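Long-range contacts in DUF3822 family protein (Bacteroides thetaiotaomicron VPI-5482, PDB 3HRG), which is of unknown function but has an actin-like ATPase fold, which is consistent with nucleotide binding without establishing it: residues S160-S166 and R213-T219; Q143-I148 and D173-F177; T193-I197 and S223-L228. All blocks are in the same frame, centred on the assembly; numbering follows the deposited sequence. Where two conformers were deposited one is given.

Contact 1: residues S160-S166 and R213-T219; sequences SKKMYAS and RDELHLT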
ATOM      1  N   SER A 160      -9.468   7.671 -20.664  1.00 20.44           N
ATOM      2  CA  SER A 160      -9.698   8.627 -19.603  1.00 19.73           C
ATOM      3  C   SER A 160      -8.548   8.592 -18.603  1.00 18.60           C
ATOM      4  O   SER A 160      -7.836   7.571 -18.516  1.00 17.73           O
ATOM      5  CB  SER A 160     -10.978   8.219 -18.887  1.00 19.99           C
ATOM      6  OG  SER A 160     -10.839   6.884 -18.346  1.00 20.73           O
ATOM      7  N   LYS A 161      -8.335   9.701 -17.881  1.00 17.39           N
ATOM      8  CA  LYS A 161      -7.351   9.731 -16.789  1.00 16.58           C
ATOM      9  C   LYS A 161      -8.046   9.065 -15.626  1.00 16.32           C
ATOM     10  O   LYS A 161      -9.287   9.061 -15.527  1.00 15.43           O
ATOM     11  CB  LYS A 161      -6.910  11.129 -16.391  1.00 16.45           C
ATOM     12  CG  LYS A 161      -6.231  11.906 -17.496  1.00 16.99           C
ATOM     13  CD  LYS A 161      -5.759  13.252 -17.002  1.00 18.10           C
ATOM     14  CE  LYS A 161      -5.163  14.090 -18.114  1.00 21.13           C
ATOM     15  NZ  LYS A 161      -4.655  15.375 -17.540  1.00 22.74           N
ATOM     16  N   LYS A 162      -7.268   8.510 -14.712  1.00 15.49           N
ATOM     17  CA  LYS A 162      -7.864   7.766 -13.617  1.00 15.39           C
ATOM     18  C   LYS A 162      -7.239   8.095 -12.278  1.00 14.71           C
ATOM     19  O   LYS A 162      -6.026   8.286 -12.172  1.00 14.23           O
ATOM     20  CB  LYS A 162      -7.782   6.268 -13.929  1.00 16.03           C
ATOM     21  CG  LYS A 162      -8.673   5.878 -15.153  1.00 18.37           C
ATOM     22  CD  LYS A 162      -8.438   4.520 -15.605  1.00 21.63           C
ATOM     23  CE  LYS A 162      -9.138   4.212 -16.907  1.00 21.16           C
ATOM     24  NZ  LYS A 162      -8.492   4.842 -18.092  1.00 22.38           N
HETATM   25  N   MSE A 163      -8.102   8.201 -11.277  1.00 13.20           N
HETATM   26  CA  MSE A 163      -7.685   8.417  -9.907  1.00 13.33           C
HETATM   27  C   MSE A 163      -8.073   7.163  -9.133  1.00 13.10           C
HETATM   28  O   MSE A 163      -9.264   6.794  -9.117  1.00 12.87           O
HETATM   29  CB  MSE A 163      -8.412   9.628  -9.277  1.00 12.10           C
HETATM   30  CG  MSE A 163      -8.039   9.814  -7.824  1.00 12.35           C
HETATM   31 SE   MSE A 163      -8.810  11.412  -7.005  0.75 10.68          SE
HETATM   32  CE  MSE A 163      -7.925  12.743  -8.033  1.00 12.33           C
ATOM     33  N   TYR A 164      -7.099   6.512  -8.510  1.00 12.36           N
ATOM     34  CA  TYR A 164      -7.326   5.314  -7.672  1.00 13.07           C
ATOM     35  C   TYR A 164      -7.076   5.752  -6.242  1.00 13.16           C
ATOM     36  O   TYR A 164      -6.022   6.281  -5.953  1.00 13.90           O
ATOM     37  CB  TYR A 164      -6.406   4.147  -8.035  1.00 12.86           C
ATOM     38  CG  TYR A 164      -6.660   3.628  -9.417  1.00 13.06           C
ATOM     39  CD1 TYR A 164      -7.608   2.637  -9.639  1.00 14.60           C
ATOM     40  CD2 TYR A 164      -5.973   4.136 -10.508  1.00 15.59           C
ATOM     41  CE1 TYR A 164      -7.871   2.161 -10.914  1.00 15.39           C
ATOM     42  CE2 TYR A 164      -6.229   3.649 -11.813  1.00 14.08           C
ATOM     43  CZ  TYR A 164      -7.184   2.689 -12.000  1.00 14.49           C
ATOM     44  OH  TYR A 164      -7.434   2.198 -13.259  1.00 17.29           O
ATOM     45  N   ALA A 165      -8.069   5.572  -5.371  1.00 13.65           N
ATOM     46  CA  ALA A 165      -7.989   5.950  -3.973  1.00 13.32           C
ATOM     47  C   ALA A 165      -8.157   4.719  -3.100  1.00 13.66           C
ATOM     48  O   ALA A 165      -9.176   4.006  -3.219  1.00 13.83           O
ATOM     49  CB  ALA A 165      -9.078   6.991  -3.654  1.00 13.30           C
ATOM     50  N   SER A 166      -7.152   4.457  -2.259  1.00 13.13           N
ATOM     51  CA  SER A 166      -7.139   3.348  -1.329  1.00 13.16           C
ATOM     52  C   SER A 166      -7.413   3.980   0.035  1.00 13.38           C
ATOM     53  O   SER A 166      -6.576   4.702   0.606  1.00 13.70           O
ATOM     54  CB  SER A 166      -5.814   2.638  -1.332  1.00 13.27           C
ATOM     55  OG  SER A 166      -5.828   1.575  -0.422  1.00 13.02           O
ATOM     56  N   ARG A 213     -15.323  13.152 -18.142  1.00 16.53           N
ATOM     57  CA  ARG A 213     -14.532  12.074 -18.764  0.60 16.20           C
ATOM     58  C   ARG A 213     -13.724  11.208 -17.798  1.00 15.53           C
ATOM     59  O   ARG A 213     -13.744   9.977 -17.883  1.00 15.01           O
ATOM     60  CB  ARG A 213     -13.525  12.699 -19.751  0.60 16.42           C
ATOM     61  CG  ARG A 213     -12.537  11.746 -20.504  0.60 17.59           C
ATOM     62  CD  ARG A 213     -11.412  12.584 -21.153  0.60 18.90           C
ATOM     63  NE  ARG A 213     -10.452  13.088 -20.137  0.60 18.46           N
ATOM     64  CZ  ARG A 213      -9.679  14.177 -20.257  0.60 18.68           C
ATOM     65  NH1 ARG A 213      -9.757  14.964 -21.330  0.60 19.52           N
ATOM     66  NH2 ARG A 213      -8.848  14.531 -19.271  0.60 18.64           N
ATOM     67  N   ASP A 214     -13.008  11.854 -16.876  1.00 14.14           N
ATOM     68  CA  ASP A 214     -12.081  11.122 -15.976  1.00 13.67           C
ATOM     69  C   ASP A 214     -12.764  10.313 -14.876  1.00 13.27           C
ATOM     70  O   ASP A 214     -13.887  10.588 -14.516  1.00 12.77           O
ATOM     71  CB  ASP A 214     -10.964  12.069 -15.538  1.00 12.99           C
ATOM     72  CG  ASP A 214     -10.228  12.660 -16.730  1.00 11.92           C
ATOM     73  OD1 ASP A 214     -10.088  11.989 -17.758  1.00  9.21           O
ATOM     74  OD2 ASP A 214      -9.759  13.799 -16.658  1.00 11.66           O
ATOM     75  N   GLU A 215     -12.038   9.342 -14.323  1.00 12.72           N
ATOM     76  CA  GLU A 215     -12.651   8.406 -13.388  0.55 12.92           C
ATOM     77  C   GLU A 215     -12.005   8.304 -12.040  1.00 12.52           C
ATOM     78  O   GLU A 215     -10.791   8.386 -11.922  1.00 12.32           O
ATOM     79  CB  GLU A 215     -12.674   6.987 -14.019  0.55 12.87           C
ATOM     80  CG  GLU A 215     -13.465   6.905 -15.330  0.55 13.45           C
ATOM     81  CD  GLU A 215     -13.506   5.512 -15.980  0.55 14.70           C
ATOM     82  OE1 GLU A 215     -12.911   4.527 -15.467  0.55 12.13           O
ATOM     83  OE2 GLU A 215     -14.151   5.416 -17.035  0.55 15.40           O
ATOM     84  N   LEU A 216     -12.859   8.100 -11.028  1.00 12.60           N
ATOM     85  CA  LEU A 216     -12.436   7.871  -9.656  1.00 12.00           C
ATOM     86  C   LEU A 216     -12.809   6.430  -9.315  1.00 11.96           C
ATOM     87  O   LEU A 216     -13.994   6.035  -9.458  1.00 12.86           O
ATOM     88  CB  LEU A 216     -13.104   8.833  -8.664  1.00 11.64           C
ATOM     89  CG  LEU A 216     -12.905   8.505  -7.192  1.00 12.25           C
ATOM     90  CD1 LEU A 216     -11.386   8.444  -6.852  1.00 13.26           C
ATOM     91  CD2 LEU A 216     -13.672   9.504  -6.292  1.00 10.65           C
ATOM     92  N   HIS A 217     -11.820   5.666  -8.870  1.00 11.93           N
ATOM     93  CA  HIS A 217     -11.964   4.271  -8.450  1.00 12.50           C
ATOM     94  C   HIS A 217     -11.572   4.164  -6.966  1.00 12.21           C
ATOM     95  O   HIS A 217     -10.475   4.544  -6.564  1.00 13.50           O
ATOM     96  CB  HIS A 217     -11.120   3.361  -9.334  1.00 12.43           C
ATOM     97  CG  HIS A 217     -11.538   3.356 -10.774  1.00 12.81           C
ATOM     98  ND1 HIS A 217     -12.227   2.310 -11.336  1.00 15.04           N
ATOM     99  CD2 HIS A 217     -11.371   4.273 -11.762  1.00 13.81           C
ATOM    100  CE1 HIS A 217     -12.475   2.577 -12.614  1.00 16.50           C
ATOM    101  NE2 HIS A 217     -11.968   3.764 -12.898  1.00 14.39           N
ATOM    102  N   LEU A 218     -12.490   3.672  -6.151  1.00 12.62           N
ATOM    103  CA  LEU A 218     -12.295   3.583  -4.708  1.00 13.03           C
ATOM    104  C   LEU A 218     -12.168   2.152  -4.212  1.00 13.36           C
ATOM    105  O   LEU A 218     -12.846   1.243  -4.715  1.00 12.35           O
ATOM    106  CB  LEU A 218     -13.504   4.219  -4.006  1.00 12.97           C
ATOM    107  CG  LEU A 218     -13.758   5.698  -4.238  1.00 14.89           C
ATOM    108  CD1 LEU A 218     -15.146   6.089  -3.755  1.00 15.10           C
ATOM    109  CD2 LEU A 218     -12.686   6.511  -3.553  1.00 18.29           C
ATOM    110  N   THR A 219     -11.283   1.950  -3.243  1.00 13.71           N
ATOM    111  CA  THR A 219     -11.125   0.657  -2.623  1.00 14.18           C
ATOM    112  C   THR A 219     -10.730   0.843  -1.157  1.00 14.92           C
ATOM    113  O   THR A 219     -10.308   1.934  -0.763  1.00 14.61           O
ATOM    114  CB  THR A 219     -10.115  -0.233  -3.383  1.00 14.39           C
ATOM    115  OG1 THR A 219     -10.193  -1.564  -2.841  1.00 14.62           O
ATOM    116  CG2 THR A 219      -8.714   0.292  -3.289  1.00 14.69           C
TER
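K161 and D214 meet just ahead of two neighbouring parallel strands: K161 N donates to D214 OD1 (2.9 Å), arriving above the carboxylate plane. Beyond them five backbone bonds alternate, from E215 N to K161 O through to T219 N to A165 O. K162 and Y164 turn their backbone bonds to F177 and Y175 on the other neighbouring strand of this five-stranded mixed sheet, whose order 3-2-1-4-5 is in keeping with the actin-like fold. On one face, Y164 and H217 lie side by side with ring planes 28° apart; the rings barely overlap, and Y164 CD1 instead touches H217 CB (3.6 Å). On the other, small A165 suits its place, its CB meeting L218 CD2 (3.6 Å), while M163 CG, anti to the backbone N (chi1 177°), is set against L216 CD1 (3.7 Å). In the conformers given, E215 OE1 takes H217 NE2 in the ring plane (2.8 Å), which would hold the imidazole's rotation, and R213 grips D214 side-on, NE to OD1 and NH2 to OD2. Replacing D214 with an alanine would probably leave K161 N without this acceptor and the R213 guanidinium without its carboxylate partner. K161 N on OD1 and N210 N on OD2 would probably favour the charged form of this buried carboxylate.

Contact 2: residues Q143-I148 and D173-F177; sequences QSTPLI and DIYCF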
ATOM      1  N   GLN A 143       3.593  -0.017   0.778  1.00  7.12           N
ATOM      2  CA  GLN A 143       2.362  -0.578   0.196  1.00  7.01           C
ATOM      3  C   GLN A 143       2.085   0.106  -1.162  1.00  7.37           C
ATOM      4  O   GLN A 143       1.541  -0.524  -2.081  1.00  8.06           O
ATOM      5  CB  GLN A 143       1.186  -0.429   1.148  1.00  6.88           C
ATOM      6  CG  GLN A 143      -0.125  -0.925   0.584  1.00  8.67           C
ATOM      7  CD  GLN A 143      -1.300  -0.625   1.427  1.00 12.82           C
ATOM      8  OE1 GLN A 143      -1.477   0.509   1.868  1.00 15.45           O
ATOM      9  NE2 GLN A 143      -2.188  -1.615   1.591  1.00 12.00           N
ATOM     10  N   SER A 144       2.482   1.376  -1.286  1.00  7.32           N
ATOM     11  CA  SER A 144       2.334   2.118  -2.529  1.00  7.52           C
ATOM     12  C   SER A 144       3.056   1.502  -3.745  1.00  7.46           C
ATOM     13  O   SER A 144       2.594   1.666  -4.880  1.00  7.09           O
ATOM     14  CB  SER A 144       2.795   3.540  -2.344  1.00  7.15           C
ATOM     15  OG  SER A 144       1.944   4.249  -1.453  1.00  8.46           O
ATOM     16  N   THR A 145       4.149   0.777  -3.514  1.00  7.15           N
ATOM     17  CA  THR A 145       4.916   0.167  -4.614  1.00  6.98           C
ATOM     18  C   THR A 145       4.096  -0.855  -5.456  1.00  7.21           C
ATOM     19  O   THR A 145       3.911  -0.631  -6.666  1.00  7.07           O
ATOM     20  CB  THR A 145       6.239  -0.355  -4.091  1.00  6.66           C
ATOM     21  OG1 THR A 145       6.979   0.758  -3.562  1.00  6.06           O
ATOM     22  CG2 THR A 145       7.026  -1.083  -5.192  1.00  5.76           C
ATOM     23  N   PRO A 146       3.601  -1.955  -4.847  1.00  7.84           N
ATOM     24  CA  PRO A 146       2.751  -2.832  -5.646  1.00  7.65           C
ATOM     25  C   PRO A 146       1.445  -2.170  -6.111  1.00  7.51           C
ATOM     26  O   PRO A 146       0.950  -2.537  -7.160  1.00  7.48           O
ATOM     27  CB  PRO A 146       2.430  -3.994  -4.677  1.00  7.84           C
ATOM     28  CG  PRO A 146       2.755  -3.423  -3.305  1.00  7.31           C
ATOM     29  CD  PRO A 146       3.879  -2.545  -3.516  1.00  7.72           C
ATOM     30  N   LEU A 147       0.882  -1.228  -5.344  1.00  7.28           N
ATOM     31  CA  LEU A 147      -0.361  -0.586  -5.752  1.00  7.32           C
ATOM     32  C   LEU A 147      -0.170   0.218  -7.049  1.00  7.92           C
ATOM     33  O   LEU A 147      -0.985   0.128  -7.958  1.00  8.03           O
ATOM     34  CB  LEU A 147      -0.965   0.277  -4.645  1.00  7.09           C
ATOM     35  CG  LEU A 147      -1.628  -0.424  -3.452  1.00  6.71           C
ATOM     36  CD1 LEU A 147      -2.220   0.594  -2.472  1.00  7.72           C
ATOM     37  CD2 LEU A 147      -2.719  -1.384  -3.890  1.00  6.09           C
ATOM     38  N   ILE A 148       0.924   0.949  -7.140  1.00  8.06           N
ATOM     39  CA  ILE A 148       1.228   1.736  -8.340  1.00  8.13           C
ATOM     40  C   ILE A 148       1.445   0.839  -9.534  1.00  8.17           C
ATOM     41  O   ILE A 148       0.889   1.099 -10.601  1.00  7.66           O
ATOM     42  CB  ILE A 148       2.464   2.619  -8.132  1.00  7.33           C
ATOM     43  CG1 ILE A 148       2.086   3.748  -7.195  1.00  7.52           C
ATOM     44  CG2 ILE A 148       2.970   3.171  -9.474  1.00  6.99           C
ATOM     45  CD1 ILE A 148       3.239   4.555  -6.653  1.00  4.74           C
ATOM     46  N   ASP A 173      -4.902   7.117   0.429  1.00 12.48           N
ATOM     47  CA  ASP A 173      -3.737   7.051  -0.460  1.00 12.65           C
ATOM     48  C   ASP A 173      -4.288   7.263  -1.861  1.00 12.83           C
ATOM     49  O   ASP A 173      -5.224   6.544  -2.272  1.00 13.38           O
ATOM     50  CB  ASP A 173      -3.016   5.685  -0.336  1.00 13.53           C
ATOM     51  CG  ASP A 173      -2.567   5.360   1.098  1.00 14.14           C
ATOM     52  OD1 ASP A 173      -2.316   6.290   1.882  1.00 14.66           O
ATOM     53  OD2 ASP A 173      -2.487   4.145   1.467  1.00 14.59           O
ATOM     54  N   ILE A 174      -3.775   8.271  -2.565  1.00 12.69           N
ATOM     55  CA  ILE A 174      -4.271   8.650  -3.887  1.00 12.54           C
ATOM     56  C   ILE A 174      -3.190   8.457  -4.944  1.00 12.40           C
ATOM     57  O   ILE A 174      -2.068   8.957  -4.785  1.00 11.94           O
ATOM     58  CB  ILE A 174      -4.788  10.083  -3.899  1.00 12.96           C
ATOM     59  CG1 ILE A 174      -5.880  10.275  -2.841  1.00 14.79           C
ATOM     60  CG2 ILE A 174      -5.294  10.490  -5.305  1.00 15.06           C
ATOM     61  CD1 ILE A 174      -6.419  11.692  -2.739  1.00 12.79           C
ATOM     62  N   TYR A 175      -3.561   7.759  -6.016  1.00 11.47           N
ATOM     63  CA  TYR A 175      -2.667   7.398  -7.126  1.00 11.39           C
ATOM     64  C   TYR A 175      -3.366   7.777  -8.430  1.00 11.39           C
ATOM     65  O   TYR A 175      -4.422   7.214  -8.772  1.00 11.25           O
ATOM     66  CB  TYR A 175      -2.351   5.912  -7.115  1.00 11.55           C
ATOM     67  CG  TYR A 175      -1.869   5.422  -5.768  1.00 11.07           C
ATOM     68  CD1 TYR A 175      -0.545   5.589  -5.370  1.00 11.34           C
ATOM     69  CD2 TYR A 175      -2.755   4.831  -4.874  1.00 12.46           C
ATOM     70  CE1 TYR A 175      -0.090   5.139  -4.104  1.00 11.01           C
ATOM     71  CE2 TYR A 175      -2.312   4.343  -3.615  1.00 12.55           C
ATOM     72  CZ  TYR A 175      -0.990   4.530  -3.240  1.00 12.75           C
ATOM     73  OH  TYR A 175      -0.563   4.105  -2.002  1.00 11.94           O
ATOM     74  N   CYS A 176      -2.774   8.707  -9.171  1.00 11.15           N
ATOM     75  CA  CYS A 176      -3.387   9.212 -10.405  1.00 11.04           C
ATOM     76  C   CYS A 176      -2.580   8.857 -11.640  1.00 10.79           C
ATOM     77  O   CYS A 176      -1.352   8.938 -11.615  1.00  9.99           O
ATOM     78  CB  CYS A 176      -3.577  10.736 -10.328  1.00 11.16           C
ATOM     79  SG  CYS A 176      -4.668  11.203  -9.006  1.00 14.83           S
ATOM     80  N   PHE A 177      -3.294   8.537 -12.736  1.00 10.74           N
ATOM     81  CA  PHE A 177      -2.656   8.082 -13.962  1.00 11.01           C
ATOM     82  C   PHE A 177      -3.233   8.590 -15.255  1.00 11.74           C
ATOM     83  O   PHE A 177      -4.419   8.880 -15.345  1.00 11.26           O
ATOM     84  CB  PHE A 177      -2.777   6.547 -14.073  1.00 10.86           C
ATOM     85  CG  PHE A 177      -2.082   5.801 -12.997  1.00  9.93           C
ATOM     86  CD1 PHE A 177      -2.727   5.535 -11.789  1.00 10.61           C
ATOM     87  CD2 PHE A 177      -0.770   5.382 -13.166  1.00  7.94           C
ATOM     88  CE1 PHE A 177      -2.054   4.819 -10.793  1.00  8.67           C
ATOM     89  CE2 PHE A 177      -0.124   4.676 -12.187  1.00  8.37           C
ATOM     90  CZ  PHE A 177      -0.747   4.402 -11.010  1.00  7.32           C
TER
HETATM   91  O   HOH W   1      -3.652   1.801   0.923  1.00 17.76           O
HETATM   92  O   HOH W   2      -0.012   3.036   2.283  1.00 19.09           O
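S144 and Y175 form the direct polar link, their hydroxyls 2.6 Å apart (S144 OG to Y175 OH) in a short hydrogen bond. The serine oxygen lies at the ring's edge, in its plane; a small residue fits where the helix comes this near the phenol. A second polar link runs through water. Q143 OE1 and D173 OD2 do not bond each other, and their amide and carboxylate planes stand 77° apart, but one water donates to both, at 2.7 Å from Q143 OE1 and 2.7 Å from D173 OD2. R168 forms a salt bridge with D173 OD2, and S187 bonds D173 OD1, so the buried carboxylate has several partners.

Apolar contacts complete the seam. I148 crosses Y175 at about a right angle, CG1 against Y175 CD1 (3.7 Å), and L147 CD1 reaches Y175 CE2 (3.9 Å). Y175 CG is anti to the carbonyl carbon (chi1 -51°), which sets the ring against I148 and its hydroxyl at S144. I148 CG2 lies 4.2 Å from F177 CZ. The side chain of D173 is about 6 Å from an unidentified bound ligand. Here helix 144-154, leaving the last strand of one five-stranded sheet, packs on the other, as expected of the two-domain actin-like fold.

Contact 3: residues T193-I197 and S223-L228; sequences TEDRI and SDKETL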
ATOM      1  N   THR A 193     -15.678  11.207   6.433  1.00 19.01           N
ATOM      2  CA  THR A 193     -16.172  11.469   5.119  1.00 17.93           C
ATOM      3  C   THR A 193     -15.851  12.865   4.579  1.00 16.32           C
ATOM      4  O   THR A 193     -15.366  12.942   3.462  1.00 14.85           O
ATOM      5  CB  THR A 193     -17.664  11.222   5.091  1.00 18.10           C
ATOM      6  OG1 THR A 193     -17.894   9.914   5.645  1.00 20.36           O
ATOM      7  CG2 THR A 193     -18.154  11.275   3.703  1.00 18.91           C
ATOM      8  N   GLU A 194     -16.090  13.916   5.359  1.00 14.77           N
ATOM      9  CA  GLU A 194     -15.833  15.296   4.861  1.00 15.06           C
ATOM     10  C   GLU A 194     -14.366  15.512   4.488  1.00 13.72           C
ATOM     11  O   GLU A 194     -14.103  16.162   3.491  1.00 13.61           O
ATOM     12  CB  GLU A 194     -16.311  16.392   5.830  1.00 15.19           C
ATOM     13  CG  GLU A 194     -15.528  16.491   7.125  1.00 18.33           C
ATOM     14  CD  GLU A 194     -16.132  17.464   8.131  1.00 22.64           C
ATOM     15  OE1 GLU A 194     -16.168  18.693   7.891  1.00 24.66           O
ATOM     16  OE2 GLU A 194     -16.545  16.979   9.204  1.00 26.37           O
ATOM     17  N   ASP A 195     -13.425  14.975   5.261  1.00 12.73           N
ATOM     18  CA  ASP A 195     -11.980  15.099   4.965  0.50 12.94           C
ATOM     19  C   ASP A 195     -11.559  14.265   3.767  1.00 12.54           C
ATOM     20  O   ASP A 195     -10.695  14.656   2.964  1.00 12.12           O
ATOM     21  CB  ASP A 195     -11.115  14.525   6.056  0.50 13.42           C
ATOM     22  CG  ASP A 195     -11.172  15.240   7.332  0.50 14.58           C
ATOM     23  OD1 ASP A 195     -11.529  16.432   7.354  0.50 16.89           O
ATOM     24  OD2 ASP A 195     -10.777  14.570   8.315  0.50 15.57           O
ATOM     25  N   ARG A 196     -12.126  13.063   3.668  1.00 11.78           N
ATOM     26  CA  ARG A 196     -11.812  12.193   2.544  1.00 11.99           C
ATOM     27  C   ARG A 196     -12.211  12.884   1.234  1.00 12.44           C
ATOM     28  O   ARG A 196     -11.432  12.921   0.286  1.00 12.29           O
ATOM     29  CB  ARG A 196     -12.559  10.847   2.684  1.00 11.71           C
ATOM     30  CG  ARG A 196     -11.983   9.963   3.777  1.00 12.98           C
ATOM     31  CD  ARG A 196     -12.838   8.734   4.040  1.00 12.90           C
ATOM     32  NE  ARG A 196     -12.169   7.843   4.969  1.00 15.88           N
ATOM     33  CZ  ARG A 196     -12.707   6.783   5.566  1.00 17.94           C
ATOM     34  NH1 ARG A 196     -14.001   6.471   5.419  1.00 18.78           N
ATOM     35  NH2 ARG A 196     -11.946   6.043   6.372  1.00 19.06           N
ATOM     36  N   ILE A 197     -13.436  13.412   1.192  1.00 12.16           N
ATOM     37  CA  ILE A 197     -13.929  14.111   0.006  1.00 12.21           C
ATOM     38  C   ILE A 197     -13.065  15.343  -0.285  1.00 11.64           C
ATOM     39  O   ILE A 197     -12.719  15.625  -1.428  1.00 11.99           O
ATOM     40  CB  ILE A 197     -15.379  14.579   0.190  1.00 12.34           C
ATOM     41  CG1 ILE A 197     -16.352  13.399   0.300  1.00 14.63           C
ATOM     42  CG2 ILE A 197     -15.817  15.448  -0.978  1.00 12.10           C
ATOM     43  CD1 ILE A 197     -17.673  13.809   1.007  1.00 16.96           C
ATOM     44  N   SER A 223     -16.265   3.233   5.083  1.00 18.12           N
ATOM     45  CA  SER A 223     -17.246   3.502   6.099  1.00 17.87           C
ATOM     46  C   SER A 223     -18.050   4.707   5.610  1.00 17.03           C
ATOM     47  O   SER A 223     -17.534   5.533   4.835  1.00 17.34           O
ATOM     48  CB  SER A 223     -16.561   3.812   7.422  1.00 18.19           C
ATOM     49  OG  SER A 223     -15.690   4.920   7.255  1.00 18.21           O
ATOM     50  N   ASP A 224     -19.311   4.781   6.025  1.00 16.31           N
ATOM     51  CA  ASP A 224     -20.192   5.876   5.642  1.00 16.10           C
ATOM     52  C   ASP A 224     -20.245   5.991   4.109  1.00 15.46           C
ATOM     53  O   ASP A 224     -20.191   7.094   3.547  1.00 14.93           O
ATOM     54  CB  ASP A 224     -19.649   7.171   6.274  1.00 16.19           C
ATOM     55  CG  ASP A 224     -20.656   8.283   6.317  1.00 15.73           C
ATOM     56  OD1 ASP A 224     -21.877   8.017   6.448  1.00 12.63           O
ATOM     57  OD2 ASP A 224     -20.201   9.444   6.255  1.00 16.09           O
ATOM     58  N   LYS A 225     -20.338   4.839   3.444  1.00 15.03           N
ATOM     59  CA  LYS A 225     -20.298   4.775   1.984  1.00 15.13           C
ATOM     60  C   LYS A 225     -21.381   5.622   1.308  1.00 14.71           C
ATOM     61  O   LYS A 225     -21.080   6.384   0.384  1.00 14.53           O
ATOM     62  CB  LYS A 225     -20.437   3.324   1.502  1.00 15.85           C
ATOM     63  CG  LYS A 225     -20.152   3.125   0.001  1.00 17.18           C
ATOM     64  CD  LYS A 225     -20.678   1.779  -0.570  1.00 18.78           C
ATOM     65  CE  LYS A 225     -22.210   1.715  -0.689  1.00 21.41           C
ATOM     66  N   GLU A 226     -22.611   5.535   1.792  1.00 14.52           N
ATOM     67  CA  GLU A 226     -23.711   6.267   1.148  1.00 15.04           C
ATOM     68  C   GLU A 226     -23.429   7.779   1.086  1.00 14.54           C
ATOM     69  O   GLU A 226     -23.564   8.390   0.024  1.00 14.49           O
ATOM     70  CB  GLU A 226     -25.040   5.965   1.817  1.00 15.62           C
ATOM     71  CG  GLU A 226     -26.252   6.534   1.069  1.00 18.12           C
ATOM     72  CD  GLU A 226     -27.572   6.046   1.633  1.00 22.07           C
ATOM     73  OE1 GLU A 226     -27.590   5.094   2.454  1.00 25.64           O
ATOM     74  OE2 GLU A 226     -28.615   6.608   1.250  1.00 25.23           O
ATOM     75  N   THR A 227     -22.988   8.348   2.202  1.00 13.88           N
ATOM     76  CA  THR A 227     -22.671   9.776   2.276  1.00 13.74           C
ATOM     77  C   THR A 227     -21.488  10.126   1.393  1.00 13.07           C
ATOM     78  O   THR A 227     -21.531  11.121   0.651  1.00 13.26           O
ATOM     79  CB  THR A 227     -22.414  10.191   3.732  1.00 13.86           C
ATOM     80  OG1 THR A 227     -23.600   9.930   4.477  1.00 14.24           O
ATOM     81  CG2 THR A 227     -22.061  11.687   3.843  1.00 14.80           C
ATOM     82  N   LEU A 228     -20.438   9.325   1.477  1.00 12.76           N
ATOM     83  CA  LEU A 228     -19.270   9.518   0.663  1.00 13.06           C
ATOM     84  C   LEU A 228     -19.626   9.562  -0.838  1.00 13.19           C
ATOM     85  O   LEU A 228     -19.252  10.517  -1.546  1.00 12.92           O
ATOM     86  CB  LEU A 228     -18.260   8.393   0.932  1.00 12.79           C
ATOM     87  CG  LEU A 228     -16.945   8.385   0.167  1.00 13.54           C
ATOM     88  CD1 LEU A 228     -16.113   9.650   0.452  1.00 12.23           C
ATOM     89  CD2 LEU A 228     -16.169   7.093   0.526  1.00 14.43           C
TER
HETATM   90  O   HOH W   3     -16.372   7.925   4.300  1.00 10.93           O
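T193 and L228 bring the two backbones within 5.8 Å, CA to CA, where the first turn of helix 193-206 meets the start of helix 225-235. These helices stand before and after strand 215-220 in an alpha-beta-alpha succession that belongs to the second half of the actin-like fold. Each first turn is closed by its own backbone bond, I197 N to T193 O and L228 N to D224 O. D224 occupies the N-cap position with a positive phi of 55°, yet its side chain makes no capping bond; its OD2 meets T193 instead.

T193 is branched, and both branches work. With OG1 anti to the carbonyl carbon (chi1 -51°), CG2 is left anti to the backbone N; T193 CG2 lies 3.7 Å from L228 CA and also touches the methyl of T227, while the hydroxyl turns to the aspartate. T193 OG1 is modelled only 2.4 Å from D224 OD2; the hydrogen bond is plausible but its exact length is doubtful. Deeper in, I197 and L228 slide past each other in opposite directions, CG1 of I197 touching CD1 of L228 at 3.8 Å, and I197 continues onto E231 and L232 of helix 225-235.

R196 is long enough to span the polar edge. Its chain, extended from CG to NE, brings NH1 to S223 OG (2.9 Å), the serine oxygen tilted 19° from the guanidinium plane, while NH2 makes a weak bond to R168 O. One water completes the network: it accepts from R196 NH1 at 3.0 Å and donates to T193 OG1 at 2.8 Å and to S223 O at 2.7 Å.

From the N terminus, contact 2 opens first, on helix 144-154, and closes on strand 171-178 after a loop that contains strand 162-167. Contact 1 opens inside that loop, at 160-166, and closes beyond it at 213-219, so the two cross. They also touch, because strands 162-167 and 171-178 are sheet neighbours. Contact 3 opens within the loop of contact 1, on helix 193-206, and closes just after strand 215-220, crossing contact 1 but following contact 2 in series. Together they tie the linking helix, the central strands of the second sheet and two of its connecting helices.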